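PDB 4DG8: PA1221 from Pseudomonas aeruginosa, which belongs to the ANL clan of AMP-binding enzymes, carries a phosphopantetheine attachment site in its sequence and holds adenosine monophosphate in this model. Local coordinates for residues Thr190-Gly195 with Lys337-Thr342; Ser197-Ala202 with Gln280-Gly285; Arg206-Ser211 with Asp255-Thr260. One frame throughout, in Å; residues are numbered along the deposited sequence.

Contact 1 (Thr190-Gly195 with Lys337-Thr342); sequences TRLCLG and KAIAGT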
loop_
_atom_site.group_PDB
_atom_site.type_symbol
_atom_site.label_atom_id
_atom_site.label_comp_id
_atom_site.label_asym_id
_atom_site.label_seq_id
_atom_site.Cartn_x
_atom_site.Cartn_y
_atom_site.Cartn_z
ATOM N N THR A 190 8.312 2.996 11.539
ATOM C CA THR A 190 9.515 3.779 11.844
ATOM C C THR A 190 10.760 3.126 11.224
ATOM O O THR A 190 11.672 3.828 10.796
ATOM C CB THR A 190 9.723 4.058 13.368
ATOM O OG1 THR A 190 9.851 2.822 14.072
ATOM C CG2 THR A 190 8.541 4.862 13.954
ATOM N N ARG A 191 10.783 1.794 11.132
ATOM C CA ARG A 191 11.890 1.113 10.454
ATOM C C ARG A 191 11.845 1.448 8.966
ATOM O O ARG A 191 12.890 1.674 8.353
ATOM C CB ARG A 191 11.914 -0.407 10.702
ATOM C CG ARG A 191 11.005 -1.270 9.768
ATOM C CD ARG A 191 11.709 -1.484 8.419
ATOM N NE ARG A 191 11.286 -2.670 7.671
ATOM C CZ ARG A 191 10.156 -2.757 6.967
ATOM N NH1 ARG A 191 9.287 -1.746 6.944
ATOM N NH2 ARG A 191 9.873 -3.869 6.304
ATOM N N LEU A 192 10.640 1.510 8.399
ATOM C CA LEU A 192 10.512 1.892 6.997
ATOM C C LEU A 192 11.085 3.291 6.732
ATOM O O LEU A 192 11.782 3.512 5.727
ATOM C CB LEU A 192 9.029 1.853 6.542
ATOM C CG LEU A 192 8.758 2.393 5.118
ATOM C CD1 LEU A 192 9.443 1.503 4.072
ATOM C CD2 LEU A 192 7.267 2.546 4.823
ATOM N N CYS A 193 10.750 4.243 7.607
ATOM C CA CYS A 193 11.010 5.657 7.297
ATOM C C CYS A 193 12.334 6.275 7.757
ATOM O O CYS A 193 12.708 7.344 7.275
ATOM C CB CYS A 193 9.847 6.525 7.799
ATOM S SG CYS A 193 8.227 6.022 7.164
ATOM N N LEU A 194 13.050 5.607 8.655
ATOM C CA LEU A 194 14.226 6.205 9.285
ATOM C C LEU A 194 15.539 5.515 8.889
ATOM O O LEU A 194 15.608 4.286 8.810
ATOM C CB LEU A 194 14.092 6.181 10.821
ATOM C CG LEU A 194 12.902 6.827 11.549
ATOM C CD1 LEU A 194 13.212 6.883 13.054
ATOM C CD2 LEU A 194 12.572 8.224 11.022
ATOM N N GLY A 195 16.584 6.311 8.667
ATOM C CA GLY A 195 17.911 5.783 8.403
ATOM C C GLY A 195 18.058 5.061 7.069
ATOM O O GLY A 195 18.921 4.192 6.902
ATOM N N LYS A 337 18.445 -4.861 -2.460
ATOM C CA LYS A 337 18.743 -5.524 -1.193
ATOM C C LYS A 337 17.779 -5.094 -0.090
ATOM O O LYS A 337 17.020 -4.141 -0.257
ATOM C CB LYS A 337 20.194 -5.246 -0.783
ATOM C CG LYS A 337 21.237 -5.778 -1.773
ATOM C CD LYS A 337 22.655 -5.296 -1.425
ATOM C CE LYS A 337 23.703 -5.841 -2.396
ATOM N NZ LYS A 337 25.065 -5.241 -2.165
ATOM N N ALA A 338 17.815 -5.808 1.034
ATOM C CA ALA A 338 16.988 -5.504 2.203
ATOM C C ALA A 338 17.104 -4.045 2.662
ATOM O O ALA A 338 18.196 -3.503 2.782
ATOM C CB ALA A 338 17.354 -6.446 3.370
ATOM N N ILE A 339 15.972 -3.403 2.911
ATOM C CA ILE A 339 16.020 -2.080 3.496
ATOM C C ILE A 339 16.416 -2.242 4.952
ATOM O O ILE A 339 16.294 -3.332 5.530
ATOM C CB ILE A 339 14.676 -1.335 3.375
ATOM C CG1 ILE A 339 13.629 -1.952 4.295
ATOM C CG2 ILE A 339 14.169 -1.360 1.913
ATOM C CD1 ILE A 339 12.404 -1.052 4.475
ATOM N N ALA A 340 16.917 -1.169 5.551
ATOM C CA ALA A 340 17.273 -1.207 6.970
ATOM C C ALA A 340 16.103 -1.722 7.838
ATOM O O ALA A 340 14.942 -1.382 7.603
ATOM C CB ALA A 340 17.749 0.180 7.444
ATOM N N GLY A 341 16.415 -2.556 8.830
ATOM C CA GLY A 341 15.398 -3.098 9.725
ATOM C C GLY A 341 14.812 -4.392 9.183
ATOM O O GLY A 341 14.076 -5.113 9.861
ATOM N N THR A 342 15.171 -4.705 7.947
ATOM C CA THR A 342 14.710 -5.931 7.320
ATOM C C THR A 342 15.888 -6.815 6.925
ATOM O O THR A 342 17.002 -6.326 6.722
ATOM C CB THR A 342 13.853 -5.591 6.101
ATOM O OG1 THR A 342 12.632 -5.000 6.564
ATOM C CG2 THR A 342 13.544 -6.835 5.266
#
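Arg191 reaches from its helix across the turn Ile339-Thr342 and ends on Thr342. The two backbones come closest at Gly341, where Arg191 CA is 5.5 Å from Gly341 CA. Gly341 has no side chain, and its backbone lies close against Arg191 CB. Arg191 CG sits between the backbone N and the carbonyl carbon (chi1 84°), and the chain then bends at chi2. Arg191 CD lies 3.3 Å from Ala340 O.

At NE the contact turns polar. Arg191 NE donates to Thr342 OG1 at 2.9 Å, and Arg191 NH2 donates to the same Thr342 OG1 at 3.0 Å. The grip is side-on. Two N-H groups converge on one hydroxyl oxygen, which lies close to the guanidinium plane. Arg191 CZ has Ile339 CD1 over it. This methyl stands 3.7 Å above the guanidinium plane of Arg191, over its centre, and the two side chains cross at about a right angle. The group is thus held at an edge by a hydroxyl and covered on one face by a methyl. NH2 also donates to Asn314 O, and NH1 donates to Thr315 O.

Ile339 to Thr342 form a type II beta turn, closed by Thr342 N to Ile339 O at 3.0 Å. Gly341 takes its third position with positive phi (89°). The turn joins strand 337-338, at the rim of a mixed sheet, to strand 342-347 of an antiparallel sheet. It is therefore a link between two sheets of the AMP-binding enzyme fold, and helix 186-193 packs against it.

Leu192 adds an apolar touch, its CD1 3.9 Å from Ile339 CD1. The side chain of Gln196 bridges the same two parts, from Arg191 O to Ala340 N.

Contact 2 (Ser197-Ala202 with Gln280-Gly285); sequences SFLAFA and QLLTGG. With AMP (adenosine monophosphate), chain B.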
loop_
_atom_site.group_PDB
_atom_site.type_symbol
_atom_site.label_atom_id
_atom_site.label_comp_id
_atom_site.label_asym_id
_atom_site.label_seq_id
_atom_site.Cartn_x
_atom_site.Cartn_y
_atom_site.Cartn_z
ATOM N N SER A 197 19.080 4.816 3.180
ATOM C CA SER A 197 19.838 5.415 2.082
ATOM C C SER A 197 18.985 5.732 0.832
ATOM O O SER A 197 19.314 6.647 0.058
ATOM C CB SER A 197 21.036 4.529 1.713
ATOM O OG SER A 197 20.611 3.206 1.438
ATOM N N PHE A 198 17.887 5.007 0.628
ATOM C CA PHE A 198 17.086 5.255 -0.572
ATOM C C PHE A 198 16.167 6.482 -0.413
ATOM O O PHE A 198 15.502 6.892 -1.362
ATOM C CB PHE A 198 16.298 4.010 -1.008
ATOM C CG PHE A 198 15.391 3.444 0.064
ATOM C CD1 PHE A 198 14.115 3.937 0.239
ATOM C CD2 PHE A 198 15.827 2.421 0.894
ATOM C CE1 PHE A 198 13.282 3.423 1.216
ATOM C CE2 PHE A 198 14.998 1.902 1.875
ATOM C CZ PHE A 198 13.722 2.403 2.033
ATOM N N LEU A 199 16.084 7.003 0.807
ATOM C CA LEU A 199 15.348 8.241 1.120
ATOM C C LEU A 199 16.236 9.476 1.318
ATOM O O LEU A 199 15.800 10.491 1.861
ATOM C CB LEU A 199 14.367 8.059 2.286
ATOM C CG LEU A 199 13.242 7.044 2.054
ATOM C CD1 LEU A 199 12.405 6.916 3.326
ATOM C CD2 LEU A 199 12.361 7.373 0.791
ATOM N N ALA A 200 17.502 9.351 0.969
ATOM C CA ALA A 200 18.507 10.348 1.375
ATOM C C ALA A 200 18.747 11.523 0.419
ATOM O O ALA A 200 19.739 12.242 0.576
ATOM C CB ALA A 200 19.835 9.655 1.712
ATOM N N PHE A 201 17.919 11.666 -0.615
ATOM C CA PHE A 201 18.198 12.642 -1.678
ATOM C C PHE A 201 17.422 13.979 -1.648
ATOM O O PHE A 201 17.608 14.837 -2.511
ATOM C CB PHE A 201 18.109 11.949 -3.047
ATOM C CG PHE A 201 18.714 10.564 -3.052
ATOM C CD1 PHE A 201 20.092 10.389 -2.979
ATOM C CD2 PHE A 201 17.902 9.435 -3.119
ATOM C CE1 PHE A 201 20.650 9.116 -2.976
ATOM C CE2 PHE A 201 18.452 8.154 -3.125
ATOM C CZ PHE A 201 19.824 7.993 -3.054
ATOM N N ALA A 202 16.537 14.143 -0.676
ATOM C CA ALA A 202 15.729 15.356 -0.592
ATOM C C ALA A 202 15.695 15.883 0.845
ATOM O O ALA A 202 14.863 15.456 1.644
ATOM C CB ALA A 202 14.300 15.101 -1.136
ATOM N N GLN A 280 13.755 12.653 -5.539
ATOM C CA GLN A 280 13.725 11.194 -5.449
ATOM C C GLN A 280 12.332 10.678 -5.809
ATOM O O GLN A 280 11.300 11.170 -5.314
ATOM C CB GLN A 280 14.195 10.707 -4.059
ATOM C CG GLN A 280 13.393 11.286 -2.901
ATOM C CD GLN A 280 14.077 11.229 -1.526
ATOM O OE1 GLN A 280 15.229 10.794 -1.379
ATOM N NE2 GLN A 280 13.343 11.673 -0.499
ATOM N N LEU A 281 12.325 9.700 -6.709
ATOM C CA LEU A 281 11.122 9.055 -7.200
ATOM C C LEU A 281 11.250 7.554 -6.941
ATOM O O LEU A 281 12.206 6.912 -7.386
ATOM C CB LEU A 281 10.965 9.334 -8.702
ATOM C CG LEU A 281 9.776 8.701 -9.437
ATOM C CD1 LEU A 281 8.457 8.898 -8.669
ATOM C CD2 LEU A 281 9.658 9.258 -10.842
ATOM N N LEU A 282 10.314 7.013 -6.179
ATOM C CA LEU A 282 10.251 5.579 -5.919
ATOM C C LEU A 282 9.077 5.015 -6.689
ATOM O O LEU A 282 8.008 5.629 -6.763
ATOM C CB LEU A 282 10.109 5.290 -4.420
ATOM C CG LEU A 282 11.173 5.977 -3.556
ATOM C CD1 LEU A 282 10.662 7.332 -3.081
ATOM C CD2 LEU A 282 11.533 5.120 -2.379
ATOM N N THR A 283 9.304 3.871 -7.313
ATOM C CA THR A 283 8.288 3.207 -8.110
ATOM C C THR A 283 8.393 1.702 -7.864
ATOM O O THR A 283 9.322 1.243 -7.197
ATOM C CB THR A 283 8.443 3.522 -9.608
ATOM O OG1 THR A 283 7.361 2.912 -10.320
ATOM C CG2 THR A 283 9.776 2.985 -10.138
ATOM N N GLY A 284 7.409 0.945 -8.335
ATOM C CA GLY A 284 7.356 -0.474 -8.024
ATOM C C GLY A 284 5.928 -0.985 -7.972
ATOM O O GLY A 284 5.038 -0.440 -8.636
ATOM N N GLY A 285 5.705 -2.050 -7.200
ATOM C CA GLY A 285 4.372 -2.607 -7.077
ATOM C C GLY A 285 4.100 -3.641 -8.148
ATOM O O GLY A 285 3.275 -4.521 -7.965
HETATM P P AMP B . 1.166 -5.266 -1.995
HETATM O O1P AMP B . -0.254 -4.876 -2.344
HETATM O O2P AMP B . 2.184 -4.161 -1.746
HETATM O O3P AMP B . 1.078 -6.187 -0.792
HETATM O "O5'" AMP B . 1.731 -6.260 -3.100
HETATM C "C5'" AMP B . 2.938 -6.965 -2.882
HETATM C "C4'" AMP B . 3.315 -7.799 -4.076
HETATM O "O4'" AMP B . 3.422 -6.960 -5.256
HETATM C "C3'" AMP B . 4.661 -8.496 -3.990
HETATM O "O3'" AMP B . 4.611 -9.695 -3.225
HETATM C "C2'" AMP B . 5.016 -8.711 -5.455
HETATM O "O2'" AMP B . 4.304 -9.825 -5.981
HETATM C "C1'" AMP B . 4.462 -7.434 -6.093
HETATM N N9 AMP B . 5.493 -6.377 -6.206
HETATM C C8 AMP B . 5.601 -5.314 -5.373
HETATM N N7 AMP B . 6.638 -4.512 -5.718
HETATM C C5 AMP B . 7.235 -5.055 -6.789
HETATM C C6 AMP B . 8.397 -4.712 -7.655
HETATM N N6 AMP B . 9.136 -3.611 -7.426
HETATM N N1 AMP B . 8.690 -5.539 -8.688
HETATM C C2 AMP B . 7.945 -6.641 -8.917
HETATM N N3 AMP B . 6.881 -7.008 -8.175
HETATM C C4 AMP B . 6.473 -6.277 -7.114
#
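Phe201 and Gln280 make the polar part of this contact. Phe201 N donates to Gln280 OE1 at 2.9 Å, with an angle of 150° at the hydrogen. The donor is tilted from the plane of the amide carbonyl. Gln280 CG sits between its backbone N and carbonyl carbon (chi1 57°), and the chain is extended beyond it, reaching into the bend of the loop. The other end of the amide is held as well: Gln280 NE2 bonds to Ser256 OG.

Two side chains touch this amide. Phe201 CD2 lies 3.5 Å from Gln280 OE1, with the ring and amide planes 79° apart. Ala202 CB touches Gln280 NE2 at 3.6 Å. The Phe201 ring is also stacked with His304.

Strand 280-284 runs parallel between strands 256-260 and 304-309 in a mixed sheet of the AMP-binding enzyme fold. Gln280 and Leu282 both point toward the loop that follows helix 186-193.

The apolar part centres on one methyl. Leu282 CD2 meets Phe198 CD1 at 3.9 Å and Leu199 CD2 at 4.0 Å. Leu282 crosses each of these side chains at about a right angle.

Ligand contacts lie at the far end of the strand, where Gly284 and Gly285 belong to the adenosine monophosphate pocket. Gly285 N is 3.0 Å from N7 of the ligand. Gly284 CA lies 3.7 Å from its N6.

Contact 3 (Arg206-Ser211 with Asp255-Thr260); sequences RFLVNS and DSAWLT. With BU3 ((R,R)-2,3-butanediol), chain D.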
loop_
_atom_site.group_PDB
_atom_site.type_symbol
_atom_site.label_atom_id
_atom_site.label_comp_id
_atom_site.label_asym_id
_atom_site.label_seq_id
_atom_site.Cartn_x
_atom_site.Cartn_y
_atom_site.Cartn_z
ATOM N N ARG A 206 9.783 16.583 0.958
ATOM C CA ARG A 206 8.421 17.012 0.689
ATOM C C ARG A 206 7.754 15.972 -0.198
ATOM O O ARG A 206 7.879 15.984 -1.428
ATOM C CB ARG A 206 8.422 18.393 0.034
ATOM C CG ARG A 206 9.025 19.492 0.929
ATOM C CD ARG A 206 9.075 20.845 0.233
ATOM N NE ARG A 206 7.740 21.378 -0.036
ATOM C CZ ARG A 206 7.024 22.110 0.815
ATOM N NH1 ARG A 206 7.485 22.391 2.026
ATOM N NH2 ARG A 206 5.827 22.547 0.462
ATOM N N PHE A 207 6.953 15.131 0.449
ATOM C CA PHE A 207 6.395 13.953 -0.197
ATOM C C PHE A 207 5.051 14.249 -0.803
ATOM O O PHE A 207 4.187 14.827 -0.153
ATOM C CB PHE A 207 6.249 12.792 0.793
ATOM C CG PHE A 207 7.396 11.861 0.780
ATOM C CD1 PHE A 207 8.495 12.085 1.601
ATOM C CD2 PHE A 207 7.410 10.778 -0.081
ATOM C CE1 PHE A 207 9.574 11.231 1.571
ATOM C CE2 PHE A 207 8.493 9.913 -0.108
ATOM C CZ PHE A 207 9.565 10.135 0.714
ATOM N N LEU A 208 4.892 13.861 -2.062
ATOM C CA LEU A 208 3.595 13.822 -2.678
ATOM C C LEU A 208 2.764 12.799 -1.908
ATOM O O LEU A 208 3.178 11.654 -1.744
ATOM C CB LEU A 208 3.734 13.386 -4.133
ATOM C CG LEU A 208 2.404 13.109 -4.831
ATOM C CD1 LEU A 208 1.605 14.388 -4.912
ATOM C CD2 LEU A 208 2.629 12.535 -6.220
ATOM N N VAL A 209 1.615 13.226 -1.408
ATOM C CA VAL A 209 0.665 12.313 -0.798
ATOM C C VAL A 209 -0.492 12.125 -1.760
ATOM O O VAL A 209 -1.297 13.030 -1.981
ATOM C CB VAL A 209 0.150 12.830 0.553
ATOM C CG1 VAL A 209 -1.018 11.938 1.077
ATOM C CG2 VAL A 209 1.285 12.912 1.549
ATOM N N ASN A 210 -0.532 10.929 -2.334
ATOM C CA ASN A 210 -1.397 10.572 -3.442
ATOM C C ASN A 210 -2.127 9.212 -3.259
ATOM O O ASN A 210 -3.323 9.087 -3.521
ATOM C CB ASN A 210 -0.629 10.683 -4.769
ATOM C CG ASN A 210 -1.462 10.245 -5.956
ATOM O OD1 ASN A 210 -2.478 10.862 -6.278
ATOM N ND2 ASN A 210 -1.039 9.165 -6.603
ATOM N N SER A 211 -1.357 8.171 -2.958
ATOM C CA SER A 211 -1.882 6.828 -2.692
ATOM C C SER A 211 -2.928 6.800 -1.583
ATOM O O SER A 211 -2.670 7.261 -0.488
ATOM C CB SER A 211 -0.734 5.877 -2.328
ATOM O OG SER A 211 0.288 5.923 -3.301
ATOM N N ASP A 255 9.128 17.476 -3.697
ATOM C CA ASP A 255 10.393 16.931 -4.209
ATOM C C ASP A 255 10.578 15.397 -4.151
ATOM O O ASP A 255 11.591 14.891 -4.594
ATOM C CB ASP A 255 11.583 17.647 -3.555
ATOM C CG ASP A 255 11.596 17.498 -2.032
ATOM O OD1 ASP A 255 11.083 16.473 -1.520
ATOM O OD2 ASP A 255 12.133 18.403 -1.350
ATOM N N SER A 256 9.627 14.674 -3.564
ATOM C CA SER A 256 9.767 13.238 -3.352
ATOM C C SER A 256 8.438 12.587 -3.694
ATOM O O SER A 256 7.381 13.110 -3.344
ATOM C CB SER A 256 10.097 12.918 -1.876
ATOM O OG SER A 256 11.270 13.589 -1.428
ATOM N N ALA A 257 8.471 11.459 -4.388
ATOM C CA ALA A 257 7.201 10.835 -4.727
ATOM C C ALA A 257 7.284 9.337 -4.907
ATOM O O ALA A 257 8.307 8.802 -5.319
ATOM C CB ALA A 257 6.577 11.500 -5.972
ATOM N N TRP A 258 6.187 8.676 -4.578
ATOM C CA TRP A 258 5.952 7.303 -4.976
ATOM C C TRP A 258 4.976 7.321 -6.151
ATOM O O TRP A 258 3.974 8.037 -6.130
ATOM C CB TRP A 258 5.343 6.498 -3.820
ATOM C CG TRP A 258 4.674 5.219 -4.295
ATOM C CD1 TRP A 258 3.349 5.046 -4.597
ATOM C CD2 TRP A 258 5.316 3.962 -4.574
ATOM N NE1 TRP A 258 3.131 3.760 -5.018
ATOM C CE2 TRP A 258 4.318 3.074 -5.021
ATOM C CE3 TRP A 258 6.643 3.505 -4.497
ATOM C CZ2 TRP A 258 4.594 1.734 -5.363
ATOM C CZ3 TRP A 258 6.919 2.173 -4.853
ATOM C CH2 TRP A 258 5.898 1.310 -5.269
ATOM N N LEU A 259 5.296 6.559 -7.186
ATOM C CA LEU A 259 4.397 6.348 -8.309
ATOM C C LEU A 259 4.457 4.879 -8.655
ATOM O O LEU A 259 5.528 4.353 -9.016
ATOM C CB LEU A 259 4.849 7.143 -9.528
ATOM C CG LEU A 259 4.934 8.657 -9.354
ATOM C CD1 LEU A 259 5.573 9.248 -10.599
ATOM C CD2 LEU A 259 3.547 9.256 -9.108
ATOM N N THR A 260 3.316 4.215 -8.567
ATOM C CA THR A 260 3.272 2.822 -8.931
ATOM C C THR A 260 3.673 2.644 -10.401
ATOM O O THR A 260 3.522 3.560 -11.223
ATOM C CB THR A 260 1.899 2.178 -8.650
ATOM O OG1 THR A 260 2.047 0.760 -8.723
ATOM C CG2 THR A 260 0.867 2.627 -9.683
HETATM O O6 BU3 D . 0.209 3.697 -5.050
HETATM C C3 BU3 D . -0.700 2.684 -4.860
HETATM C C4 BU3 D . -0.045 1.361 -5.121
HETATM C C2 BU3 D . -1.898 2.841 -5.778
HETATM O O5 BU3 D . -1.491 2.570 -7.096
HETATM C C1 BU3 D . -2.457 4.201 -5.644
HETATM O O HOH W 1 3.862 10.089 -3.810
HETATM O O HOH W 2 1.171 7.968 -5.421
#
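The Phe207 ring takes Ser256 CB over the centre of one face. This CH-pi contact measures 3.6 Å from Ser256 CB to the Phe207 ring centroid, only 2° off the ring normal. The Trp258 indole carries Thr260 N on one face, offset toward the rim. At its edge, in plane, lies O6 of a butanediol molecule, probably from the crystallisation liquor. Trp258 NE1 donates to this O6 at 2.9 Å, and O6 donates to Ser211 OG at 2.8 Å. Ser211 OG is also bonded to Glu221.

The Asp255 carboxylate stands at 90° to the Arg206 guanidinium, which pairs elsewhere, with Glu44 and with Arg252 O. Arg206 N meets Asp255 OD1 on its syn side at 2.8 Å, tilted out of the carboxylate plane. Ser256 OG donates to the same oxygen on its anti side, from the opposite face of the carboxylate.

Arg206 O accepts from both Asp255 N and Ser256 N, and Leu208 N donates to Ser256 O at 2.9 Å. Farther along, two waters bridge the segments. One accepts from Trp258 N and donates to Leu208 O. Another accepts from Asn210 ND2 and donates to Trp258 O.

The short strand segments run in the same direction, 31° apart, with a single bridge at Phe207 and Ser256. In the AMP-binding enzyme fold, strands 206-209 and 256-260, outermost in two mixed sheets within this chain, meet here.

From the N terminus, the first segments of the three contacts follow in quick succession: helix end 190-195, loop 197-202 and segment 206-211, with strand 206-209. Their partners return in reverse order, so the loops nest. Contact 3 closes the inner one at 255-260, contact 2 the next at 280-285, and contact 1 the outer one at 337-342. Contacts 2 and 3 use neighbouring strands of the same mixed sheet, and Thr283 OG1 probably bonds to Leu259 O. Contacts 1 and 2 touch where Ile339 CG2 packs on Phe198 CE2. Contacts 1 and 3 do not touch. Together they tie helix 186-193, its following loop and strand 206-209 to that sheet and the turn 339-342 after its last strand.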